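Local coordinates for protein aspartate-semialdehyde dehydrogenase (Vibrio cholerae, PDB 2R00) that catalyses the NADPH-dependent reductive dephosphorylation of L-aspartyl-4-phosphate to L-aspartate-semialdehyde, an early step towards lysine, methionine and threonine, at residues Trp63-Ser72 against Ile84-Asn95. Numbering follows the deposited sequence.
Sequences WSQVHIALFS and IAAEAGVVVIDN
Five backbone hydrogen bonds, among them Val91 N to His67 O (3.0 Å), join strands 68-71 and 91-94 and their flanking residues as parallel neighbours. Ala69 N donates to Val91 O and Ala69 O accepts the N-H of Ile93; Phe71 N donates to Ile93 O, and Phe71 O accepts the N-H of Asn95 (N to O 2.8 Å). His67 O takes a second bond from a water that also donates to Gly89 O, tying the strand entrance to the Schellman turn ending helix 75-87. On the sheet face carrying Ala69 and Phe71, Val92 CG1, swung anti to its own N (chi1 180°), sits over the centre of the Phe71 ring, 3.7 Å from the centroid. Asp94 OD1 lies 3.2 Å from Phe71 CB, while Ser78 OG hydrogen-bonds this oxygen. Ala85 CB rests on one face of the Trp63 indole, off-centre. Val90 CG2 packs against Val66 CG2, and Val90 CG1 reaches Ala69 CB. On the other face, Ile93 CD1 meets Ile68 CG2 (3.8 Å) and Leu70 CD2. Strand 68-71, helix 75-87 and strand 91-94 form a beta-alpha-beta unit of the Rossmann-type nucleotide-binding domain; Ser72 and Asn95, just past the strands' C-terminal ends, touch Val15, a predicted NADP(+)-binding residue.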
loop_
_atom_site.group_PDB
_atom_site.type_symbol
_atom_site.label_atom_id
_atom_site.label_comp_id
_atom_site.label_asym_id
_atom_site.label_seq_id
_atom_site.Cartn_x
_atom_site.Cartn_y
_atom_site.Cartn_z
ATOM N N TRP A 63 -42.507 10.812 -12.000
ATOM C CA TRP A 63 -41.904 9.984 -10.952
ATOM C C TRP A 63 -42.934 9.151 -10.188
ATOM O O TRP A 63 -42.571 8.203 -9.495
ATOM C CB TRP A 63 -41.075 10.845 -9.979
ATOM C CG TRP A 63 -39.849 11.484 -10.602
ATOM C CD1 TRP A 63 -39.753 12.741 -11.119
ATOM C CD2 TRP A 63 -38.547 10.890 -10.750
ATOM N NE1 TRP A 63 -38.478 12.969 -11.588
ATOM C CE2 TRP A 63 -37.717 11.851 -11.370
ATOM C CE3 TRP A 63 -38.001 9.643 -10.411
ATOM C CZ2 TRP A 63 -36.364 11.602 -11.665
ATOM C CZ3 TRP A 63 -36.652 9.394 -10.710
ATOM C CH2 TRP A 63 -35.854 10.373 -11.326
ATOM N N SER A 64 -44.214 9.507 -10.326
ATOM C CA SER A 64 -45.326 8.757 -9.718
ATOM C C SER A 64 -45.405 7.320 -10.207
ATOM O O SER A 64 -46.043 6.470 -9.576
ATOM C CB SER A 64 -46.658 9.460 -9.988
ATOM O OG SER A 64 -46.755 10.640 -9.206
ATOM N N GLN A 65 -44.754 7.058 -11.332
ATOM C CA GLN A 65 -44.696 5.718 -11.917
ATOM C C GLN A 65 -43.874 4.703 -11.117
ATOM O O GLN A 65 -44.062 3.498 -11.284
ATOM C CB GLN A 65 -44.145 5.792 -13.339
ATOM C CG GLN A 65 -45.033 6.552 -14.306
ATOM C CD GLN A 65 -44.402 6.710 -15.664
ATOM O OE1 GLN A 65 -43.497 7.525 -15.856
ATOM N NE2 GLN A 65 -44.883 5.936 -16.627
ATOM N N VAL A 66 -42.969 5.172 -10.257
ATOM C CA VAL A 66 -41.996 4.257 -9.632
ATOM C C VAL A 66 -42.028 4.232 -8.109
ATOM O O VAL A 66 -42.403 5.218 -7.465
ATOM C CB VAL A 66 -40.537 4.490 -10.135
ATOM C CG1 VAL A 66 -40.401 4.097 -11.597
ATOM C CG2 VAL A 66 -40.110 5.921 -9.952
ATOM N N HIS A 67 -41.624 3.093 -7.551
ATOM C CA HIS A 67 -41.503 2.919 -6.110
ATOM C C HIS A 67 -40.103 3.293 -5.626
ATOM O O HIS A 67 -39.944 3.873 -4.555
ATOM C CB HIS A 67 -41.784 1.470 -5.724
ATOM C CG HIS A 67 -43.179 1.018 -6.036
ATOM N ND1 HIS A 67 -43.509 0.380 -7.215
ATOM C CD2 HIS A 67 -44.324 1.104 -5.318
ATOM C CE1 HIS A 67 -44.801 0.098 -7.210
ATOM N NE2 HIS A 67 -45.319 0.525 -6.070
ATOM N N ILE A 68 -39.101 2.926 -6.420
ATOM C CA ILE A 68 -37.688 3.040 -6.035
ATOM C C ILE A 68 -36.872 3.507 -7.234
ATOM O O ILE A 68 -37.118 3.095 -8.371
ATOM C CB ILE A 68 -37.127 1.684 -5.515
ATOM C CG1 ILE A 68 -37.841 1.258 -4.226
ATOM C CG2 ILE A 68 -35.596 1.750 -5.273
ATOM C CD1 ILE A 68 -37.700 -0.227 -3.920
ATOM N N ALA A 69 -35.905 4.382 -6.980
ATOM C CA ALA A 69 -35.002 4.803 -8.040
ATOM C C ALA A 69 -33.567 4.602 -7.590
ATOM O O ALA A 69 -33.245 4.864 -6.437
ATOM C CB ALA A 69 -35.249 6.262 -8.418
ATOM N N LEU A 70 -32.730 4.114 -8.500
ATOM C CA LEU A 70 -31.292 4.024 -8.284
ATOM C C LEU A 70 -30.645 5.129 -9.104
ATOM O O LEU A 70 -30.798 5.167 -10.324
ATOM C CB LEU A 70 -30.745 2.643 -8.717
ATOM C CG LEU A 70 -31.476 1.351 -8.339
ATOM C CD1 LEU A 70 -30.803 0.121 -8.962
ATOM C CD2 LEU A 70 -31.576 1.173 -6.827
ATOM N N PHE A 71 -29.935 6.034 -8.433
ATOM C CA PHE A 71 -29.298 7.176 -9.098
ATOM C C PHE A 71 -27.802 6.940 -9.230
ATOM O O PHE A 71 -27.130 6.625 -8.245
ATOM C CB PHE A 71 -29.497 8.460 -8.269
ATOM C CG PHE A 71 -30.823 9.172 -8.484
ATOM C CD1 PHE A 71 -31.997 8.477 -8.811
ATOM C CD2 PHE A 71 -30.903 10.551 -8.286
ATOM C CE1 PHE A 71 -33.209 9.166 -8.985
ATOM C CE2 PHE A 71 -32.106 11.246 -8.465
ATOM C CZ PHE A 71 -33.265 10.549 -8.804
ATOM N N SER A 72 -27.273 7.113 -10.432
ATOM C CA SER A 72 -25.817 7.114 -10.606
ATOM C C SER A 72 -25.391 7.976 -11.781
ATOM O O SER A 72 -24.721 7.500 -12.693
ATOM C CB SER A 72 -25.271 5.683 -10.755
ATOM O OG SER A 72 -23.849 5.680 -10.632
ATOM N N ILE A 84 -36.716 15.876 -5.961
ATOM C CA ILE A 84 -37.909 15.851 -6.819
ATOM C C ILE A 84 -38.550 14.458 -6.861
ATOM O O ILE A 84 -39.763 14.320 -6.707
ATOM C CB ILE A 84 -37.581 16.361 -8.238
ATOM C CG1 ILE A 84 -37.110 17.827 -8.155
ATOM C CG2 ILE A 84 -38.795 16.213 -9.157
ATOM C CD1 ILE A 84 -36.773 18.451 -9.488
ATOM N N ALA A 85 -37.727 13.429 -7.032
ATOM C CA ALA A 85 -38.203 12.053 -6.942
ATOM C C ALA A 85 -38.763 11.767 -5.555
ATOM O O ALA A 85 -39.854 11.219 -5.422
ATOM C CB ALA A 85 -37.075 11.066 -7.297
ATOM N N ALA A 86 -38.029 12.162 -4.516
ATOM C CA ALA A 86 -38.478 11.947 -3.138
ATOM C C ALA A 86 -39.843 12.594 -2.869
ATOM O O ALA A 86 -40.726 11.976 -2.270
ATOM C CB ALA A 86 -37.423 12.481 -2.142
ATOM N N GLU A 87 -40.001 13.837 -3.321
ATOM C CA GLU A 87 -41.254 14.587 -3.166
ATOM C C GLU A 87 -42.424 13.837 -3.808
ATOM O O GLU A 87 -43.535 13.861 -3.294
ATOM C CB GLU A 87 -41.105 15.993 -3.757
ATOM C CG GLU A 87 -42.402 16.820 -3.856
ATOM C CD GLU A 87 -42.208 18.096 -4.639
ATOM O OE1 GLU A 87 -41.843 18.024 -5.833
ATOM O OE2 GLU A 87 -42.417 19.183 -4.062
ATOM N N ALA A 88 -42.159 13.148 -4.916
ATOM C CA ALA A 88 -43.180 12.370 -5.607
ATOM C C ALA A 88 -43.474 11.031 -4.916
ATOM O O ALA A 88 -44.355 10.292 -5.351
ATOM C CB ALA A 88 -42.784 12.154 -7.061
ATOM N N GLY A 89 -42.742 10.735 -3.839
ATOM C CA GLY A 89 -42.963 9.525 -3.045
ATOM C C GLY A 89 -42.087 8.342 -3.451
ATOM O O GLY A 89 -42.300 7.228 -2.978
ATOM N N VAL A 90 -41.105 8.591 -4.319
ATOM C CA VAL A 90 -40.093 7.587 -4.693
ATOM C C VAL A 90 -39.008 7.487 -3.599
ATOM O O VAL A 90 -38.607 8.502 -3.022
ATOM C CB VAL A 90 -39.407 7.961 -6.040
ATOM C CG1 VAL A 90 -38.512 6.837 -6.542
ATOM C CG2 VAL A 90 -40.436 8.318 -7.090
ATOM N N VAL A 91 -38.531 6.270 -3.317
ATOM C CA VAL A 91 -37.373 6.103 -2.449
ATOM C C VAL A 91 -36.120 6.006 -3.315
ATOM O O VAL A 91 -35.988 5.098 -4.147
ATOM C CB VAL A 91 -37.503 4.896 -1.464
ATOM C CG1 VAL A 91 -36.311 4.863 -0.486
ATOM C CG2 VAL A 91 -38.801 4.980 -0.695
ATOM N N VAL A 92 -35.215 6.969 -3.128
ATOM C CA VAL A 92 -34.023 7.100 -3.962
ATOM C C VAL A 92 -32.840 6.438 -3.263
ATOM O O VAL A 92 -32.557 6.722 -2.102
ATOM C CB VAL A 92 -33.692 8.585 -4.265
ATOM C CG1 VAL A 92 -32.439 8.714 -5.138
ATOM C CG2 VAL A 92 -34.883 9.286 -4.923
ATOM N N ILE A 93 -32.180 5.528 -3.966
ATOM C CA ILE A 93 -30.918 4.964 -3.503
ATOM C C ILE A 93 -29.832 5.640 -4.335
ATOM O O ILE A 93 -29.793 5.487 -5.553
ATOM C CB ILE A 93 -30.896 3.408 -3.601
ATOM C CG1 ILE A 93 -31.935 2.812 -2.629
ATOM C CG2 ILE A 93 -29.489 2.878 -3.313
ATOM C CD1 ILE A 93 -32.548 1.478 -3.067
ATOM N N ASP A 94 -28.994 6.435 -3.666
ATOM C CA ASP A 94 -28.135 7.390 -4.356
ATOM C C ASP A 94 -26.682 6.973 -4.381
ATOM O O ASP A 94 -26.014 6.972 -3.352
ATOM C CB ASP A 94 -28.237 8.784 -3.730
ATOM C CG ASP A 94 -27.620 9.845 -4.607
ATOM O OD1 ASP A 94 -27.933 9.840 -5.818
ATOM O OD2 ASP A 94 -26.823 10.669 -4.102
ATOM N N ASN A 95 -26.191 6.658 -5.569
ATOM C CA ASN A 95 -24.789 6.298 -5.725
ATOM C C ASN A 95 -23.946 7.496 -6.131
ATOM O O ASN A 95 -23.313 7.495 -7.193
ATOM C CB ASN A 95 -24.623 5.133 -6.702
ATOM C CG ASN A 95 -23.184 4.660 -6.801
ATOM O OD1 ASN A 95 -22.573 4.291 -5.806
ATOM N ND2 ASN A 95 -22.632 4.712 -7.995
HETATM O O HOH W 1 -42.069 4.626 -2.889
#